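Local coordinates for mobilization protein A (PDB 2NS6), which nicks one DNA strand at the origin of transfer as the relaxase of a mobilisable plasmid, unwinding the DNA locally for conjugal export, at residues A[1-6]-A[77-82]; A[43-48]-A[104-109]; A[55-60]-A[121-126]; A[88-93]-A[177-182]. All coordinates share one frame; numbering follows the deposited sequence.

Interaction 1: residues A[1-6]-A[77-82]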
loop_
_atom_site.group_PDB
_atom_site.type_symbol
_atom_site.label_atom_id
_atom_site.label_comp_id
_atom_site.label_asym_id
_atom_site.label_seq_id
_atom_site.Cartn_x
_atom_site.Cartn_y
_atom_site.Cartn_z
ATOM N N ALA A 1 23.661 5.551 -0.670
ATOM C CA ALA A 1 23.597 4.520 0.407
ATOM C C ALA A 1 22.522 3.490 0.077
ATOM O O ALA A 1 21.822 3.613 -0.929
ATOM C CB ALA A 1 23.294 5.185 1.746
ATOM N N ILE A 2 22.402 2.468 0.920
ATOM C CA ILE A 2 21.403 1.426 0.714
ATOM C C ILE A 2 20.193 1.644 1.625
ATOM O O ILE A 2 20.341 1.862 2.827
ATOM C CB ILE A 2 22.003 0.011 0.986
ATOM C CG1 ILE A 2 22.960 -0.377 -0.146
ATOM C CG2 ILE A 2 20.893 -1.024 1.137
ATOM C CD1 ILE A 2 22.314 -0.429 -1.525
ATOM N N TYR A 3 19.000 1.608 1.039
ATOM C CA TYR A 3 17.776 1.777 1.805
ATOM C C TYR A 3 16.999 0.487 1.640
ATOM O O TYR A 3 16.207 0.333 0.711
ATOM C CB TYR A 3 16.984 2.986 1.295
ATOM C CG TYR A 3 17.796 4.262 1.376
ATOM C CD1 TYR A 3 18.407 4.796 0.237
ATOM C CD2 TYR A 3 18.045 4.874 2.611
ATOM C CE1 TYR A 3 19.252 5.899 0.326
ATOM C CE2 TYR A 3 18.891 5.976 2.710
ATOM C CZ TYR A 3 19.492 6.480 1.562
ATOM O OH TYR A 3 20.359 7.548 1.651
ATOM N N HIS A 4 17.253 -0.440 2.557
ATOM C CA HIS A 4 16.646 -1.758 2.540
ATOM C C HIS A 4 15.125 -1.759 2.403
ATOM O O HIS A 4 14.438 -0.885 2.927
ATOM C CB HIS A 4 17.067 -2.526 3.794
ATOM C CG HIS A 4 16.798 -3.995 3.719
ATOM N ND1 HIS A 4 17.016 -4.732 2.572
ATOM C CD2 HIS A 4 16.347 -4.869 4.649
ATOM C CE1 HIS A 4 16.709 -5.997 2.802
ATOM N NE2 HIS A 4 16.301 -6.108 4.053
ATOM N N LEU A 5 14.618 -2.756 1.687
ATOM C CA LEU A 5 13.187 -2.914 1.458
ATOM C C LEU A 5 12.822 -4.385 1.590
ATOM O O LEU A 5 13.527 -5.251 1.071
ATOM C CB LEU A 5 12.829 -2.404 0.063
ATOM C CG LEU A 5 11.384 -2.545 -0.431
ATOM C CD1 LEU A 5 11.093 -1.465 -1.468
ATOM C CD2 LEU A 5 11.164 -3.931 -1.030
ATOM N N THR A 6 11.730 -4.670 2.293
ATOM C CA THR A 6 11.273 -6.049 2.471
ATOM C C THR A 6 9.808 -6.107 2.078
ATOM O O THR A 6 9.196 -5.078 1.802
ATOM C CB THR A 6 11.403 -6.514 3.937
ATOM O OG1 THR A 6 10.627 -5.653 4.773
ATOM C CG2 THR A 6 12.863 -6.465 4.399
ATOM N N ALA A 77 13.132 1.776 4.141
ATOM C CA ALA A 77 13.721 2.876 4.890
ATOM C C ALA A 77 13.775 4.119 4.008
ATOM O O ALA A 77 13.917 4.014 2.787
ATOM C CB ALA A 77 15.135 2.496 5.355
ATOM N N LEU A 78 13.663 5.289 4.629
ATOM C CA LEU A 78 13.703 6.569 3.913
ATOM C C LEU A 78 15.023 7.307 4.194
ATOM O O LEU A 78 15.542 7.256 5.306
ATOM C CB LEU A 78 12.525 7.449 4.352
ATOM C CG LEU A 78 11.115 6.980 3.966
ATOM C CD1 LEU A 78 10.079 7.799 4.707
ATOM C CD2 LEU A 78 10.926 7.110 2.450
ATOM N N PRO A 79 15.586 7.997 3.185
ATOM C CA PRO A 79 16.845 8.723 3.396
ATOM C C PRO A 79 16.680 9.795 4.476
ATOM O O PRO A 79 15.773 10.632 4.391
ATOM C CB PRO A 79 17.126 9.332 2.024
ATOM C CG PRO A 79 16.487 8.359 1.078
ATOM C CD PRO A 79 15.178 8.055 1.770
ATOM N N VAL A 80 17.549 9.776 5.488
ATOM C CA VAL A 80 17.467 10.754 6.578
ATOM C C VAL A 80 17.820 12.183 6.193
ATOM O O VAL A 80 17.383 13.125 6.853
ATOM C CB VAL A 80 18.378 10.372 7.775
ATOM C CG1 VAL A 80 17.671 9.370 8.681
ATOM C CG2 VAL A 80 19.689 9.797 7.270
ATOM N N GLU A 81 18.610 12.344 5.134
ATOM C CA GLU A 81 19.022 13.672 4.684
ATOM C C GLU A 81 17.850 14.463 4.110
ATOM O O GLU A 81 17.809 15.687 4.201
ATOM C CB GLU A 81 20.109 13.560 3.609
ATOM C CG GLU A 81 21.285 12.645 3.951
ATOM C CD GLU A 81 21.258 11.336 3.167
ATOM O OE1 GLU A 81 20.308 10.541 3.352
ATOM O OE2 GLU A 81 22.182 11.104 2.356
ATOM N N LEU A 82 16.909 13.748 3.500
ATOM C CA LEU A 82 15.740 14.363 2.880
ATOM C C LEU A 82 14.829 15.053 3.897
ATOM O O LEU A 82 14.735 14.631 5.045
ATOM C CB LEU A 82 14.957 13.291 2.099
ATOM C CG LEU A 82 15.023 13.246 0.561
ATOM C CD1 LEU A 82 16.407 13.581 0.048
ATOM C CD2 LEU A 82 14.583 11.865 0.083
HETATM O O HOH W 1 20.793 8.078 4.116
#
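Tyr3 lies against Pro79 where the N-terminal lead into edge strand 5-10 of the five-stranded antiparallel relaxase sheet runs beside the loop leaving strand 71-77. The contact is CH-pi on this evidence: Pro79 CG sits 3.7 Å from the centroid of the Tyr3 ring, 16° off the ring normal and displaced toward the rim, with Tyr3 CZ its nearest ring atom. The two side chains cross at about a right angle. Tyr3 CG stands beside its own backbone N and anti to the carbonyl carbon (chi1 -58°), which puts it on the side of the Pro79 loop. Further back, Tyr3 CB comes within 3.6 Å of Ala77 O. The phenol is also packed by Trp172 and Leu180 of helix 164-181.

The backbone link is one bond, Ala77 N to His4 O at 3.2 Å, its N-H...O angle of 162° showing a nearly straight approach. At the other end, Glu81 leaves its backbone with CG anti to the carbonyl carbon and then bends at chi2, which carries CD back toward the phenol. A water in the plane of the Tyr3 ring lies 2.6 Å from Tyr3 OH and donates to Glu81 OE1, also at 2.6 Å.

Interaction 2: residues A[43-48]-A[104-109]. With MN (manganese (II) ion), chain C.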
loop_
_atom_site.group_PDB
_atom_site.type_symbol
_atom_site.label_atom_id
_atom_site.label_comp_id
_atom_site.label_asym_id
_atom_site.label_seq_id
_atom_site.Cartn_x
_atom_site.Cartn_y
_atom_site.Cartn_z
ATOM N N SER A 43 -3.746 7.200 0.949
ATOM C CA SER A 43 -4.224 6.005 0.260
ATOM C C SER A 43 -4.582 6.492 -1.134
ATOM O O SER A 43 -4.615 7.699 -1.376
ATOM C CB SER A 43 -5.468 5.416 0.946
ATOM O OG SER A 43 -5.174 4.980 2.262
ATOM N N GLY A 44 -4.824 5.567 -2.054
ATOM C CA GLY A 44 -5.183 5.964 -3.405
ATOM C C GLY A 44 -5.902 4.840 -4.124
ATOM O O GLY A 44 -6.010 3.732 -3.595
ATOM N N HIS A 45 -6.407 5.122 -5.322
ATOM C CA HIS A 45 -7.094 4.121 -6.129
ATOM C C HIS A 45 -8.277 3.425 -5.462
ATOM O O HIS A 45 -8.634 2.316 -5.858
ATOM C CB HIS A 45 -6.095 3.056 -6.575
ATOM C CG HIS A 45 -4.883 3.617 -7.250
ATOM N ND1 HIS A 45 -3.626 3.092 -7.069
ATOM C CD2 HIS A 45 -4.736 4.678 -8.077
ATOM C CE1 HIS A 45 -2.748 3.808 -7.750
ATOM N NE2 HIS A 45 -3.395 4.775 -8.370
ATOM N N MET A 46 -8.886 4.062 -4.464
ATOM C CA MET A 46 -10.028 3.465 -3.772
ATOM C C MET A 46 -11.318 3.524 -4.598
ATOM O O MET A 46 -11.651 4.558 -5.181
ATOM C CB MET A 46 -10.264 4.170 -2.432
ATOM C CG MET A 46 -9.217 3.905 -1.385
ATOM S SD MET A 46 -9.086 2.151 -0.967
ATOM C CE MET A 46 -7.574 2.148 -0.007
ATOM N N PRO A 47 -12.063 2.408 -4.654
ATOM C CA PRO A 47 -13.317 2.353 -5.411
ATOM C C PRO A 47 -14.376 3.232 -4.763
ATOM O O PRO A 47 -14.302 3.545 -3.567
ATOM C CB PRO A 47 -13.676 0.863 -5.392
ATOM C CG PRO A 47 -13.071 0.384 -4.119
ATOM C CD PRO A 47 -11.732 1.092 -4.090
ATOM N N GLU A 48 -15.361 3.629 -5.557
ATOM C CA GLU A 48 -16.426 4.511 -5.092
ATOM C C GLU A 48 -17.131 4.121 -3.786
ATOM O O GLU A 48 -17.489 4.998 -3.008
ATOM C CB GLU A 48 -17.452 4.699 -6.219
ATOM C CG GLU A 48 -18.686 5.530 -5.852
ATOM C CD GLU A 48 -18.348 6.911 -5.296
ATOM O OE1 GLU A 48 -17.604 7.672 -5.957
ATOM O OE2 GLU A 48 -18.844 7.231 -4.193
ATOM N N LEU A 104 -4.116 -0.204 -8.234
ATOM C CA LEU A 104 -4.302 -1.099 -7.103
ATOM C C LEU A 104 -4.543 -0.236 -5.867
ATOM O O LEU A 104 -3.745 0.656 -5.559
ATOM C CB LEU A 104 -3.043 -1.952 -6.899
ATOM C CG LEU A 104 -2.531 -2.727 -8.119
ATOM C CD1 LEU A 104 -1.200 -3.390 -7.795
ATOM C CD2 LEU A 104 -3.552 -3.759 -8.538
ATOM N N PRO A 105 -5.653 -0.470 -5.153
ATOM C CA PRO A 105 -5.890 0.348 -3.960
ATOM C C PRO A 105 -4.720 0.146 -3.005
ATOM O O PRO A 105 -4.144 -0.940 -2.944
ATOM C CB PRO A 105 -7.194 -0.220 -3.402
ATOM C CG PRO A 105 -7.916 -0.698 -4.659
ATOM C CD PRO A 105 -6.796 -1.365 -5.422
ATOM N N TYR A 106 -4.357 1.193 -2.271
ATOM C CA TYR A 106 -3.252 1.095 -1.334
ATOM C C TYR A 106 -3.402 2.126 -0.246
ATOM O O TYR A 106 -4.163 3.078 -0.385
ATOM C CB TYR A 106 -1.912 1.331 -2.047
ATOM C CG TYR A 106 -1.641 2.785 -2.386
ATOM C CD1 TYR A 106 -1.083 3.656 -1.445
ATOM C CD2 TYR A 106 -1.985 3.301 -3.630
ATOM C CE1 TYR A 106 -0.880 5.010 -1.745
ATOM C CE2 TYR A 106 -1.790 4.644 -3.938
ATOM C CZ TYR A 106 -1.242 5.492 -2.997
ATOM O OH TYR A 106 -1.081 6.825 -3.308
ATOM N N THR A 107 -2.661 1.908 0.837
ATOM C CA THR A 107 -2.614 2.814 1.968
ATOM C C THR A 107 -1.158 2.781 2.410
ATOM O O THR A 107 -0.554 1.706 2.524
ATOM C CB THR A 107 -3.515 2.350 3.138
ATOM O OG1 THR A 107 -4.893 2.434 2.753
ATOM C CG2 THR A 107 -3.297 3.229 4.362
ATOM N N LEU A 108 -0.578 3.955 2.627
ATOM C CA LEU A 108 0.806 4.020 3.063
ATOM C C LEU A 108 0.931 5.004 4.203
ATOM O O LEU A 108 0.136 5.928 4.344
ATOM C CB LEU A 108 1.721 4.451 1.911
ATOM C CG LEU A 108 1.708 5.899 1.431
ATOM C CD1 LEU A 108 2.657 6.733 2.270
ATOM C CD2 LEU A 108 2.143 5.958 -0.031
ATOM N N ALA A 109 1.943 4.801 5.025
ATOM C CA ALA A 109 2.163 5.694 6.137
ATOM C C ALA A 109 3.669 5.821 6.307
ATOM O O ALA A 109 4.417 4.866 6.060
ATOM C CB ALA A 109 1.516 5.112 7.397
HETATM MN MN MN C . -2.774 6.562 -9.831
HETATM O O HOH W 2 -2.091 5.539 -12.007
#
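Tyr106, His45 and Ser43 bury the largest areas where the end of strand 38-44 pairs with the start of strand 106-113. Gly44 and Tyr106 form an antiparallel hydrogen-bonded pair: Gly44 N donates to Tyr106 O at 3.1 Å, and the return bond from Tyr106 N to Gly44 O is weak. Tyr106 CG stands between its own backbone N and carbonyl carbon (chi1 75°), and the ring lies back over the neighbouring strand, with Gly44 N 3.6 Å above its plane and over its centre. Its hydroxyl is hydrogen-bonded to Glu42 OE1.

Immediately beyond the pair, His45 adopts a left-handed backbone conformation and turns its imidazole toward Leu104. His45 ND1 donates to Leu104 O at 2.9 Å; the oxygen lies in the imidazole plane, whereas the donor stands well above the carbonyl plane. This bond and the metal bond at NE2 together hold the ring's rotation, with NE2 2.4 Å from a manganese ion. An offset edge-to-face pair completes the setting, the edge of Tyr106 pointing at the face of His45 with the planes 74° apart.

Ser43 and Thr107, a non-hydrogen-bonded backbone pair, are hydrogen-bonded through their hydroxyls, Ser43 OG to Thr107 OG1 at 2.6 Å, and either could be the donor. On their side of the sheet, Met46 CE reaches within 3.6 Å of Tyr106 O, and Met46 SD packs on Pro105 CB. This is the end of an antiparallel pairing at the edge of the five-stranded sheet, where the loop after strand 38-44 supplies His45 to a manganese site shared with Gln96.

Interaction 3: residues A[55-60]-A[121-126]. With MN (manganese (II) ion), chain B.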
loop_
_atom_site.group_PDB
_atom_site.type_symbol
_atom_site.label_atom_id
_atom_site.label_comp_id
_atom_site.label_asym_id
_atom_site.label_seq_id
_atom_site.Cartn_x
_atom_site.Cartn_y
_atom_site.Cartn_z
ATOM N N ASP A 55 -12.595 1.686 5.224
ATOM C CA ASP A 55 -13.762 0.980 4.701
ATOM C C ASP A 55 -13.335 -0.110 3.716
ATOM O O ASP A 55 -13.954 -1.169 3.652
ATOM C CB ASP A 55 -14.743 1.952 4.019
ATOM C CG ASP A 55 -15.214 3.062 4.947
ATOM O OD1 ASP A 55 -15.267 2.855 6.179
ATOM O OD2 ASP A 55 -15.552 4.152 4.439
ATOM N N TYR A 56 -12.269 0.136 2.961
ATOM C CA TYR A 56 -11.801 -0.854 1.996
ATOM C C TYR A 56 -11.214 -2.073 2.708
ATOM O O TYR A 56 -11.479 -3.220 2.333
ATOM C CB TYR A 56 -10.738 -0.242 1.074
ATOM C CG TYR A 56 -10.305 -1.155 -0.050
ATOM C CD1 TYR A 56 -11.012 -1.194 -1.252
ATOM C CD2 TYR A 56 -9.211 -2.005 0.098
ATOM C CE1 TYR A 56 -10.647 -2.054 -2.274
ATOM C CE2 TYR A 56 -8.833 -2.875 -0.922
ATOM C CZ TYR A 56 -9.557 -2.895 -2.105
ATOM O OH TYR A 56 -9.204 -3.753 -3.122
ATOM N N TRP A 57 -10.415 -1.829 3.737
ATOM C CA TRP A 57 -9.798 -2.917 4.473
ATOM C C TRP A 57 -10.815 -3.705 5.289
ATOM O O TRP A 57 -10.653 -4.915 5.493
ATOM C CB TRP A 57 -8.679 -2.362 5.350
ATOM C CG TRP A 57 -7.697 -1.586 4.520
ATOM C CD1 TRP A 57 -7.423 -0.255 4.605
ATOM C CD2 TRP A 57 -6.901 -2.096 3.442
ATOM N NE1 TRP A 57 -6.501 0.102 3.646
ATOM C CE2 TRP A 57 -6.160 -1.013 2.923
ATOM C CE3 TRP A 57 -6.733 -3.372 2.872
ATOM C CZ2 TRP A 57 -5.270 -1.158 1.844
ATOM C CZ3 TRP A 57 -5.850 -3.517 1.805
ATOM C CH2 TRP A 57 -5.125 -2.410 1.307
ATOM N N ASP A 58 -11.866 -3.024 5.740
ATOM C CA ASP A 58 -12.933 -3.685 6.497
ATOM C C ASP A 58 -13.584 -4.723 5.577
ATOM O O ASP A 58 -13.791 -5.869 5.971
ATOM C CB ASP A 58 -14.021 -2.686 6.936
ATOM C CG ASP A 58 -13.614 -1.823 8.133
ATOM O OD1 ASP A 58 -12.866 -2.296 9.017
ATOM O OD2 ASP A 58 -14.079 -0.658 8.198
ATOM N N ALA A 59 -13.913 -4.304 4.356
ATOM C CA ALA A 59 -14.549 -5.187 3.376
ATOM C C ALA A 59 -13.626 -6.353 3.059
ATOM O O ALA A 59 -14.042 -7.513 3.076
ATOM C CB ALA A 59 -14.880 -4.412 2.094
ATOM N N ALA A 60 -12.370 -6.044 2.760
ATOM C CA ALA A 60 -11.407 -7.088 2.458
ATOM C C ALA A 60 -11.451 -8.158 3.557
ATOM O O ALA A 60 -11.504 -9.342 3.257
ATOM C CB ALA A 60 -10.009 -6.488 2.353
ATOM N N HIS A 121 5.519 2.285 5.567
ATOM C CA HIS A 121 4.768 1.029 5.525
ATOM C C HIS A 121 3.762 1.219 4.393
ATOM O O HIS A 121 3.075 2.232 4.340
ATOM C CB HIS A 121 4.025 0.781 6.840
ATOM C CG HIS A 121 4.919 0.432 7.989
ATOM N ND1 HIS A 121 5.265 -0.865 8.296
ATOM C CD2 HIS A 121 5.542 1.214 8.903
ATOM C CE1 HIS A 121 6.061 -0.867 9.353
ATOM N NE2 HIS A 121 6.243 0.382 9.739
ATOM N N LEU A 122 3.679 0.257 3.484
ATOM C CA LEU A 122 2.758 0.390 2.366
ATOM C C LEU A 122 2.023 -0.913 2.102
ATOM O O LEU A 122 2.641 -1.941 1.826
ATOM C CB LEU A 122 3.536 0.847 1.121
ATOM C CG LEU A 122 2.915 1.086 -0.263
ATOM C CD1 LEU A 122 3.149 -0.135 -1.097
ATOM C CD2 LEU A 122 1.448 1.450 -0.188
ATOM N N MET A 123 0.702 -0.883 2.225
ATOM C CA MET A 123 -0.073 -2.082 1.961
ATOM C C MET A 123 -0.796 -1.916 0.642
ATOM O O MET A 123 -1.439 -0.896 0.381
ATOM C CB MET A 123 -1.035 -2.395 3.120
ATOM C CG MET A 123 -1.717 -1.215 3.758
ATOM S SD MET A 123 -2.386 -1.578 5.446
ATOM C CE MET A 123 -3.775 -2.701 5.068
ATOM N N ILE A 124 -0.641 -2.928 -0.202
ATOM C CA ILE A 124 -1.221 -2.945 -1.538
ATOM C C ILE A 124 -2.231 -4.054 -1.711
ATOM O O ILE A 124 -1.943 -5.221 -1.433
ATOM C CB ILE A 124 -0.134 -3.168 -2.587
ATOM C CG1 ILE A 124 1.031 -2.215 -2.327
ATOM C CG2 ILE A 124 -0.707 -2.979 -3.980
ATOM C CD1 ILE A 124 2.151 -2.365 -3.324
ATOM N N SER A 125 -3.422 -3.683 -2.170
ATOM C CA SER A 125 -4.489 -4.646 -2.422
ATOM C C SER A 125 -4.295 -5.121 -3.855
ATOM O O SER A 125 -4.194 -4.308 -4.777
ATOM C CB SER A 125 -5.852 -3.967 -2.289
ATOM O OG SER A 125 -6.878 -4.797 -2.801
ATOM N N GLU A 126 -4.246 -6.434 -4.045
ATOM C CA GLU A 126 -4.046 -6.994 -5.373
ATOM C C GLU A 126 -5.331 -7.135 -6.174
ATOM O O GLU A 126 -5.626 -8.202 -6.717
ATOM C CB GLU A 126 -3.331 -8.341 -5.265
ATOM C CG GLU A 126 -1.871 -8.207 -4.871
ATOM C CD GLU A 126 -1.308 -9.499 -4.322
ATOM O OE1 GLU A 126 -0.264 -9.959 -4.824
ATOM O OE2 GLU A 126 -1.919 -10.048 -3.384
HETATM MN MN MN B . 6.903 1.562 11.708
HETATM O O HOH W 3 7.674 2.527 13.732
#
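Tyr56 and Trp57 project from a regular helical turn, marked by the bond Ala60 N to Tyr56 O of 3.0 Å, onto residues 123-125, where strand 117-124 ends and the backbone runs on into a loop. Trp57 and Met123 reach toward each other tip to tip. Met123 CE sits over the centre of the indole six-membered ring, 3.5 Å from its centroid and only 10° off the normal, a CH-pi contact; Met123 SD stands farther back, 4.8 Å from the same centroid, in an oblique Met-aromatic contact. Met123 bends at chi3 (-70°), which sets CE down on the ring. The opposite indole face is flanked by Tyr56 CD2, so the ring is held between a methyl and a neighbouring aromatic. Ser125 CB adds a contact of 4.0 Å to Trp57 CH2.

Tyr56 meets the same serine with its hydroxyl: Tyr56 OH and Ser125 OG are hydrogen-bonded at 2.6 Å, and OG lies in the plane of the phenol at its edge. Trp139 NE1 is a second partner of this buried Tyr56 hydroxyl.

At the other end of segment 121-126, His121 NE2 binds manganese at 2.4 Å together with His111 and His119. Helix 53-63 thus packs on one face of the central sheet, beside helix 18-26, whose Ala18 and Ala22 also touch Trp57, while Trp57 NE1 is hydrogen-bonded to Thr107 OG1 on the adjoining strand 106-113.

Interaction 4: residues A[88-93]-A[177-182]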
loop_
_atom_site.group_PDB
_atom_site.type_symbol
_atom_site.label_atom_id
_atom_site.label_comp_id
_atom_site.label_asym_id
_atom_site.label_seq_id
_atom_site.Cartn_x
_atom_site.Cartn_y
_atom_site.Cartn_z
ATOM N N LYS A 88 7.867 12.753 1.766
ATOM C CA LYS A 88 6.472 12.556 1.373
ATOM C C LYS A 88 6.345 12.376 -0.137
ATOM O O LYS A 88 5.662 11.468 -0.595
ATOM C CB LYS A 88 5.606 13.747 1.795
ATOM C CG LYS A 88 5.426 13.906 3.293
ATOM C CD LYS A 88 4.600 15.147 3.591
ATOM C CE LYS A 88 4.396 15.313 5.076
ATOM N NZ LYS A 88 3.472 16.430 5.393
ATOM N N ALA A 89 6.994 13.244 -0.908
ATOM C CA ALA A 89 6.920 13.137 -2.360
ATOM C C ALA A 89 7.513 11.818 -2.831
ATOM O O ALA A 89 6.935 11.142 -3.683
ATOM C CB ALA A 89 7.649 14.320 -3.022
ATOM N N LEU A 90 8.664 11.447 -2.278
ATOM C CA LEU A 90 9.332 10.198 -2.663
ATOM C C LEU A 90 8.483 8.948 -2.402
ATOM O O LEU A 90 8.353 8.091 -3.281
ATOM C CB LEU A 90 10.676 10.068 -1.928
ATOM C CG LEU A 90 11.429 8.745 -2.086
ATOM C CD1 LEU A 90 11.743 8.489 -3.552
ATOM C CD2 LEU A 90 12.716 8.784 -1.271
ATOM N N ALA A 91 7.916 8.850 -1.201
ATOM C CA ALA A 91 7.081 7.710 -0.823
ATOM C C ALA A 91 5.854 7.600 -1.726
ATOM O O ALA A 91 5.530 6.513 -2.218
ATOM C CB ALA A 91 6.639 7.838 0.642
ATOM N N SER A 92 5.180 8.731 -1.937
ATOM C CA SER A 92 3.995 8.772 -2.793
ATOM C C SER A 92 4.406 8.327 -4.183
ATOM O O SER A 92 3.750 7.494 -4.814
ATOM C CB SER A 92 3.439 10.193 -2.890
ATOM O OG SER A 92 3.190 10.740 -1.611
ATOM N N GLU A 93 5.506 8.904 -4.651
ATOM C CA GLU A 93 6.031 8.593 -5.968
ATOM C C GLU A 93 6.273 7.097 -6.120
ATOM O O GLU A 93 5.873 6.498 -7.121
ATOM C CB GLU A 93 7.336 9.359 -6.202
ATOM C CG GLU A 93 7.894 9.245 -7.614
ATOM C CD GLU A 93 9.338 9.720 -7.701
ATOM O OE1 GLU A 93 10.201 9.103 -7.039
ATOM O OE2 GLU A 93 9.607 10.698 -8.421
ATOM N N ASN A 177 17.660 7.301 -4.896
ATOM C CA ASN A 177 18.842 7.941 -5.461
ATOM C C ASN A 177 18.474 9.200 -6.241
ATOM O O ASN A 177 19.025 10.277 -6.002
ATOM C CB ASN A 177 19.583 6.961 -6.372
ATOM C CG ASN A 177 20.228 5.824 -5.599
ATOM O OD1 ASN A 177 20.543 4.773 -6.155
ATOM N ND2 ASN A 177 20.431 6.037 -4.304
ATOM N N ARG A 178 17.535 9.064 -7.170
ATOM C CA ARG A 178 17.097 10.202 -7.969
ATOM C C ARG A 178 16.681 11.363 -7.061
ATOM O O ARG A 178 17.101 12.501 -7.269
ATOM C CB ARG A 178 15.916 9.794 -8.859
ATOM C CG ARG A 178 15.444 10.892 -9.793
ATOM C CD ARG A 178 13.927 10.888 -9.964
ATOM N NE ARG A 178 13.234 11.160 -8.703
ATOM C CZ ARG A 178 12.856 10.227 -7.830
ATOM N NH1 ARG A 178 12.240 10.574 -6.709
ATOM N NH2 ARG A 178 13.075 8.948 -8.088
ATOM N N ALA A 179 15.863 11.074 -6.054
ATOM C CA ALA A 179 15.384 12.101 -5.129
ATOM C C ALA A 179 16.520 12.778 -4.378
ATOM O O ALA A 179 16.463 13.974 -4.085
ATOM C CB ALA A 179 14.411 11.484 -4.128
ATOM N N LEU A 180 17.543 11.996 -4.052
ATOM C CA LEU A 180 18.697 12.510 -3.328
ATOM C C LEU A 180 19.486 13.526 -4.141
ATOM O O LEU A 180 19.771 14.621 -3.655
ATOM C CB LEU A 180 19.613 11.355 -2.913
ATOM C CG LEU A 180 19.165 10.602 -1.660
ATOM C CD1 LEU A 180 20.024 9.352 -1.435
ATOM C CD2 LEU A 180 19.266 11.544 -0.476
ATOM N N GLU A 181 19.825 13.181 -5.378
ATOM C CA GLU A 181 20.602 14.105 -6.189
ATOM C C GLU A 181 19.872 15.403 -6.512
ATOM O O GLU A 181 20.464 16.479 -6.425
ATOM C CB GLU A 181 21.098 13.440 -7.478
ATOM C CG GLU A 181 20.040 13.076 -8.483
ATOM C CD GLU A 181 20.632 12.809 -9.867
ATOM O OE1 GLU A 181 21.249 13.740 -10.441
ATOM O OE2 GLU A 181 20.481 11.675 -10.380
ATOM N N ARG A 182 18.592 15.335 -6.868
ATOM C CA ARG A 182 17.896 16.582 -7.166
ATOM C C ARG A 182 17.589 17.354 -5.890
ATOM O O ARG A 182 17.010 18.438 -5.931
ATOM C CB ARG A 182 16.615 16.339 -7.960
ATOM C CG ARG A 182 15.443 15.855 -7.161
ATOM C CD ARG A 182 14.162 16.264 -7.863
ATOM N NE ARG A 182 13.089 15.337 -7.556
ATOM C CZ ARG A 182 13.060 14.079 -7.980
ATOM N NH1 ARG A 182 14.046 13.614 -8.735
ATOM N NH2 ARG A 182 12.054 13.285 -7.642
#
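Glu93 and Arg178 reach toward each other tip to tip across two nearly antiparallel helices, 84-99 and 164-181. The short segments make an angle of 155°, and their axes come no closer than 10.7 Å, a wide spacing bridged by side chains.

The charged contacts form a salt-bridge network. Glu93, extended with CG anti to the backbone N, brings OE1 to 2.5 Å from Arg178 NH1, a very short distance to be read with caution: the guanidinium groups of Arg178 and Arg182 are modelled implausibly close to each other, so their exact placement, and with it the detail of this network, is doubtful. The carboxylate meets one face of the Arg178 guanidinium, with the two planes 75° apart, and no hydrogen bond accompanies the salt bridge. Glu93 OE1 has a second partner in His175 ND1, which holds the carboxylate from the Arg178 helix as well. Arg182, just past the end of that helix, adds a long salt bridge from NH2 to Glu93 OE2 at 3.6 Å. A further manganese ion, distinct from those on His45 and His121, lies about 6 Å from the Glu93 side chain.

Leu90, one turn before Glu93, slides past Arg178 in the opposite direction, its CD1 at the edge of the guanidinium. It also touches Trp172 of helix 164-181 and Pro79 and Leu82 of the loop before helix 84-99. The apolar contact across the helix pair lies where the CA separation is smallest, 6.8 Å between Leu90 CA and Ala179 CA, and there Leu90 CD1 rests 4.1 Å from Ala179 CB.

Interactions 2 and 3 are adjacent, their centres 7 Å apart, because strands 106-113 and 117-124 are neighbours in the sheet; Ala109 O and His121 N lie 2.8 Å apart, a probable hydrogen bond. His121 belongs to the three-histidine metal site expected of an HUH relaxase, and the Met123 side chain is about 8 Å from that of Tyr24, the probable nucleophile. The manganese on His45 in interaction 2 is a separate ion. Interactions 1 and 4 form a second group, centres 11 Å apart, joined by packing of Leu82 CD1 on Leu180 CD2 at 3.5 Å. Between the groups, Leu108 CD2 approaches Ala91 O at 4.1 Å, linking interactions 2 and 4.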